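Bifunctional thiamine biosynthesis protein ThiDN (Methanocaldococcus jannaschii DSM 2661, PDB 2PHP) probably phosphorylates hydroxymethylpyrimidine and its phosphate and condenses the resulting diphosphate with thiazole phosphate to give thiamine phosphate, this chain being the C-terminal ThiN synthase domain. Local coordinates at residues Leu108-Phe113 and Ile147-Gly152; Glu122-Pro125 and Glu131-Thr134. All coordinates share one frame; numbering follows the deposited sequence.

Both contacts lie in the ThiN domain, the part of the protein that probably joins the pyrimidine and thiazole halves of thiamine phosphate. Their centres are about 18 Å apart. Contact 1 sets the turn after helix 103-109 against strand 147-150 of the mixed sheet; contact 2, which falls between its two segments in the sequence, folds the loop 122-125 onto helix 129-141. That helix is the element before strand 147-150 in the chain, and the two contacts meet where Ile148 CD1 packs at 4.1 Å from Thr134 CG2. Contact 1 is partly buried and contact 2 a surface contact: the centre of contact 1 lies about 12 Å from the centre of the chain, that of contact 2 about 18 Å.

Contact 1. Residues Leu108-Phe113 and Ile147-Gly152; sequences LLKDKF and IIYDRG
The turn that leaves helix 103-109 packs here on strand 147-150 of the mixed sheet in the ThiN domain, with Leu109, Lys110 and Phe113 meeting Ile147 and Tyr149. The apolar half centres on one methyl: Ile147 CD1 lies 3.6 Å from Leu109 CD1, the two side chains crossing at about a right angle. The same CD1 of Ile147 reaches Phe113 CB at 4.0 Å, so it touches the root of the aromatic side chain, while the ring leads away from the strand. In Ile147, CG1 stands anti to the carbonyl carbon (chi1 -60°) and the chain runs on extended, which carries CD1 out to both partners.

The turn itself is tied by Leu109 O, which accepts from Lys112 N at 2.7 Å and from Phe113 N at 2.8 Å. That double grip brings Phe113 round beside Leu109. Next to this patch, Lys110, its chain extended beyond CG, crosses Tyr149 at about a right angle; its NZ gives a weak hydrogen bond of 3.5 Å to Tyr149 OH.

Backbone bonds from Ile147 to Ala114 and Ser116 join the strand to 115-117, and Ile180 of helix 167-185 covers Leu109. Further along, Asp150 OD2 accepts from Gly152 N at 3.1 Å, an Asx turn in which the N-H comes from above the carboxylate plane. Arg120 and Arg161 each form a salt bridge with this carboxylate.

Chemically the contact is graded: buried methyls of Leu109 and Ile147 supply close packing on the inside, and toward solvent an exposed lysine adds one long polar link to the tyrosine hydroxyl. With so weak a bond there, shape and apolar burial probably hold the turn to the strand more than polarity does.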
loop_
_atom_site.group_PDB
_atom_site.type_symbol
_atom_site.label_atom_id
_atom_site.label_comp_id
_atom_site.label_asym_id
_atom_site.label_seq_id
_atom_site.Cartn_x
_atom_site.Cartn_y
_atom_site.Cartn_z
ATOM N N LEU B 108 22.350 -22.921 16.441
ATOM C CA LEU B 108 22.372 -23.597 15.156
ATOM C C LEU B 108 23.105 -22.794 14.092
ATOM O O LEU B 108 23.465 -23.337 13.052
ATOM C CB LEU B 108 20.950 -23.868 14.670
ATOM C CG LEU B 108 20.126 -24.905 15.431
ATOM C CD1 LEU B 108 18.796 -25.091 14.740
ATOM C CD2 LEU B 108 20.875 -26.222 15.464
ATOM N N LEU B 109 23.320 -21.507 14.348
ATOM C CA LEU B 109 23.994 -20.649 13.381
ATOM C C LEU B 109 25.488 -20.507 13.613
ATOM O O LEU B 109 26.253 -20.394 12.654
ATOM C CB LEU B 109 23.374 -19.248 13.380
ATOM C CG LEU B 109 21.956 -19.058 12.848
ATOM C CD1 LEU B 109 21.653 -17.564 12.797
ATOM C CD2 LEU B 109 21.829 -19.670 11.460
ATOM N N LYS B 110 25.894 -20.500 14.883
ATOM C CA LYS B 110 27.299 -20.340 15.254
ATOM C C LYS B 110 28.259 -21.300 14.559
ATOM O O LYS B 110 29.478 -21.177 14.689
ATOM C CB LYS B 110 27.450 -20.439 16.772
ATOM C CG LYS B 110 26.816 -19.256 17.501
ATOM C CD LYS B 110 27.129 -19.243 18.988
ATOM C CE LYS B 110 26.658 -17.939 19.622
ATOM N NZ LYS B 110 26.743 -17.937 21.110
ATOM N N ASP B 111 27.712 -22.244 13.808
ATOM C CA ASP B 111 28.535 -23.198 13.083
ATOM C C ASP B 111 28.634 -22.829 11.599
ATOM O O ASP B 111 29.578 -23.229 10.910
ATOM C CB ASP B 111 27.951 -24.603 13.240
ATOM C CG ASP B 111 27.917 -25.060 14.692
ATOM O OD1 ASP B 111 29.003 -25.199 15.301
ATOM O OD2 ASP B 111 26.805 -25.270 15.226
ATOM N N LYS B 112 27.671 -22.045 11.115
ATOM C CA LYS B 112 27.636 -21.630 9.709
ATOM C C LYS B 112 27.956 -20.145 9.517
ATOM O O LYS B 112 28.217 -19.692 8.399
ATOM C CB LYS B 112 26.254 -21.926 9.121
ATOM C CG LYS B 112 25.852 -23.383 9.232
ATOM C CD LYS B 112 24.393 -23.596 8.857
ATOM C CE LYS B 112 23.996 -25.039 9.171
ATOM N NZ LYS B 112 22.659 -25.409 8.633
ATOM N N PHE B 113 27.943 -19.392 10.610
ATOM C CA PHE B 113 28.204 -17.961 10.539
ATOM C C PHE B 113 29.123 -17.463 11.643
ATOM O O PHE B 113 29.239 -18.086 12.699
ATOM C CB PHE B 113 26.878 -17.191 10.634
ATOM C CG PHE B 113 25.974 -17.386 9.456
ATOM C CD1 PHE B 113 26.240 -16.747 8.249
ATOM C CD2 PHE B 113 24.856 -18.206 9.546
ATOM C CE1 PHE B 113 25.401 -16.918 7.148
ATOM C CE2 PHE B 113 24.011 -18.385 8.448
ATOM C CZ PHE B 113 24.287 -17.737 7.247
ATOM N N ILE B 147 26.954 -11.838 12.043
ATOM C CA ILE B 147 25.860 -11.564 12.956
ATOM C C ILE B 147 26.275 -10.907 14.261
ATOM O O ILE B 147 27.282 -11.276 14.873
ATOM C CB ILE B 147 25.123 -12.881 13.303
ATOM C CG1 ILE B 147 24.570 -13.520 12.028
ATOM C CG2 ILE B 147 24.038 -12.622 14.318
ATOM C CD1 ILE B 147 23.956 -14.893 12.237
ATOM N N ILE B 148 25.481 -9.926 14.670
ATOM C CA ILE B 148 25.676 -9.227 15.921
ATOM C C ILE B 148 24.296 -9.289 16.565
ATOM O O ILE B 148 23.319 -8.761 16.029
ATOM C CB ILE B 148 26.086 -7.753 15.717
ATOM C CG1 ILE B 148 27.491 -7.679 15.113
ATOM C CG2 ILE B 148 26.075 -7.024 17.050
ATOM C CD1 ILE B 148 28.014 -6.277 14.966
ATOM N N TYR B 149 24.205 -9.965 17.700
ATOM C CA TYR B 149 22.930 -10.090 18.380
ATOM C C TYR B 149 23.096 -9.640 19.813
ATOM O O TYR B 149 24.208 -9.411 20.268
ATOM C CB TYR B 149 22.462 -11.550 18.337
ATOM C CG TYR B 149 23.149 -12.474 19.330
ATOM C CD1 TYR B 149 22.721 -12.548 20.658
ATOM C CD2 TYR B 149 24.220 -13.282 18.941
ATOM C CE1 TYR B 149 23.338 -13.406 21.572
ATOM C CE2 TYR B 149 24.844 -14.142 19.848
ATOM C CZ TYR B 149 24.397 -14.199 21.160
ATOM O OH TYR B 149 25.009 -15.048 22.057
ATOM N N ASP B 150 21.980 -9.482 20.507
ATOM C CA ASP B 150 22.001 -9.114 21.910
ATOM C C ASP B 150 20.727 -9.700 22.504
ATOM O O ASP B 150 19.711 -9.828 21.811
ATOM C CB ASP B 150 22.088 -7.590 22.101
ATOM C CG ASP B 150 20.753 -6.887 21.920
ATOM O OD1 ASP B 150 20.267 -6.801 20.773
ATOM O OD2 ASP B 150 20.197 -6.420 22.936
ATOM N N ARG B 151 20.784 -10.081 23.776
ATOM C CA ARG B 151 19.645 -10.708 24.426
ATOM C C ARG B 151 18.556 -9.765 24.934
ATOM O O ARG B 151 17.643 -10.185 25.656
ATOM C CB ARG B 151 20.145 -11.630 25.546
ATOM C CG ARG B 151 21.035 -12.760 25.026
ATOM C CD ARG B 151 21.066 -13.983 25.955
ATOM N NE ARG B 151 22.300 -14.086 26.741
ATOM C CZ ARG B 151 22.557 -13.387 27.847
ATOM N NH1 ARG B 151 21.664 -12.520 28.319
ATOM N NH2 ARG B 151 23.711 -13.554 28.490
ATOM N N GLY B 152 18.638 -8.500 24.537
ATOM C CA GLY B 152 17.632 -7.537 24.947
ATOM C C GLY B 152 17.907 -6.912 26.296
ATOM O O GLY B 152 19.015 -7.004 26.817
#

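Contact 2. Residues Glu122-Pro125 and Glu131-Thr134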
loop_
_atom_site.group_PDB
_atom_site.type_symbol
_atom_site.label_atom_id
_atom_site.label_comp_id
_atom_site.label_asym_id
_atom_site.label_seq_id
_atom_site.Cartn_x
_atom_site.Cartn_y
_atom_site.Cartn_z
ATOM N N GLU B 122 25.799 -3.821 30.089
ATOM C CA GLU B 122 27.178 -3.321 30.192
ATOM C C GLU B 122 27.398 -1.981 29.478
ATOM O O GLU B 122 28.536 -1.533 29.345
ATOM C CB GLU B 122 28.173 -4.334 29.602
ATOM C CG GLU B 122 28.229 -5.702 30.283
ATOM C CD GLU B 122 28.797 -5.655 31.702
ATOM O OE1 GLU B 122 29.911 -5.116 31.887
ATOM O OE2 GLU B 122 28.141 -6.169 32.635
ATOM N N GLU B 123 26.326 -1.340 29.017
ATOM C CA GLU B 123 26.475 -0.070 28.310
ATOM C C GLU B 123 26.939 1.040 29.238
ATOM O O GLU B 123 26.371 1.247 30.306
ATOM C CB GLU B 123 25.160 0.354 27.652
ATOM C CG GLU B 123 25.309 1.557 26.717
ATOM C CD GLU B 123 23.979 2.095 26.217
ATOM O OE1 GLU B 123 23.139 1.285 25.772
ATOM O OE2 GLU B 123 23.774 3.329 26.258
ATOM N N PRO B 124 27.989 1.771 28.835
ATOM C CA PRO B 124 28.544 2.875 29.624
ATOM C C PRO B 124 27.703 4.144 29.473
ATOM O O PRO B 124 26.765 4.191 28.675
ATOM C CB PRO B 124 29.937 3.044 29.032
ATOM C CG PRO B 124 29.689 2.763 27.579
ATOM C CD PRO B 124 28.820 1.517 27.645
ATOM N N PRO B 125 28.033 5.190 30.244
ATOM C CA PRO B 125 27.294 6.455 30.179
ATOM C C PRO B 125 27.601 7.282 28.931
ATOM O O PRO B 125 28.694 7.199 28.367
ATOM C CB PRO B 125 27.732 7.174 31.457
ATOM C CG PRO B 125 28.108 6.045 32.382
ATOM C CD PRO B 125 28.868 5.142 31.455
ATOM N N GLU B 131 25.932 2.267 18.541
ATOM C CA GLU B 131 27.317 2.516 18.145
ATOM C C GLU B 131 28.247 1.737 19.075
ATOM O O GLU B 131 29.154 1.029 18.632
ATOM C CB GLU B 131 27.627 4.014 18.219
ATOM C CG GLU B 131 26.542 4.880 17.614
ATOM C CD GLU B 131 26.888 6.358 17.605
ATOM O OE1 GLU B 131 27.504 6.842 18.581
ATOM O OE2 GLU B 131 26.522 7.037 16.622
ATOM N N TRP B 132 27.994 1.865 20.370
ATOM C CA TRP B 132 28.790 1.193 21.380
ATOM C C TRP B 132 28.706 -0.331 21.280
ATOM O O TRP B 132 29.729 -1.022 21.329
ATOM C CB TRP B 132 28.333 1.645 22.768
ATOM C CG TRP B 132 28.848 0.783 23.858
ATOM C CD1 TRP B 132 30.080 0.842 24.443
ATOM C CD2 TRP B 132 28.177 -0.340 24.439
ATOM N NE1 TRP B 132 30.217 -0.182 25.353
ATOM C CE2 TRP B 132 29.064 -0.920 25.371
ATOM C CE3 TRP B 132 26.910 -0.911 24.262
ATOM C CZ2 TRP B 132 28.725 -2.052 26.123
ATOM C CZ3 TRP B 132 26.572 -2.036 25.011
ATOM C CH2 TRP B 132 27.477 -2.594 25.931
ATOM N N GLY B 133 27.487 -0.847 21.153
ATOM C CA GLY B 133 27.293 -2.286 21.063
ATOM C C GLY B 133 27.954 -2.908 19.848
ATOM O O GLY B 133 28.528 -3.996 19.929
ATOM N N THR B 134 27.860 -2.223 18.712
ATOM C CA THR B 134 28.465 -2.721 17.486
ATOM C C THR B 134 29.979 -2.745 17.669
ATOM O O THR B 134 30.639 -3.731 17.337
ATOM C CB THR B 134 28.108 -1.827 16.281
ATOM O OG1 THR B 134 26.693 -1.878 16.051
ATOM C CG2 THR B 134 28.843 -2.294 15.029
#
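Two CH-pi contacts join Trp132, on helix 129-141, to the loop residues Glu123 and Pro124, which share one face of its indole. Glu123 CA sits over the six-membered ring, 3.7 Å from its centroid and 14° off the normal. Pro124 CD covers the five-membered ring, 3.3 Å from that centroid, so the backbone from Glu123 into the proline follows the length of the indole. Trp132 CG lies anti to the backbone N (chi1 166°), swinging the ring out from the helix to meet the loop. Replacing Trp132 with an alanine would probably leave Glu123 CA and Pro124 CD without the aromatic face they rest on and set the loop freer to move.

Apolar packing adds Pro124 CD against Trp132 CE2 at 3.3 Å. The aliphatic parts of the glutamates make van der Waals contacts: Glu123 CB comes within 3.8 Å of Trp132 CZ3, and Glu122 CB approaches CH2 of the same ring at 4.1 Å.

Polar atoms bring no hydrogen bond across the contact: Glu122 O lies obliquely to the indole, 3.3 Å from Trp132 CZ2, and the carboxylate of Glu123 turns instead to Thr129, whose OG1 is hydrogen-bonded to OE1.

The loop follows strand 115-117 and rests here against the first turns of helix 129-141, whose Glu131 and Thr134 pack on helix 77-87.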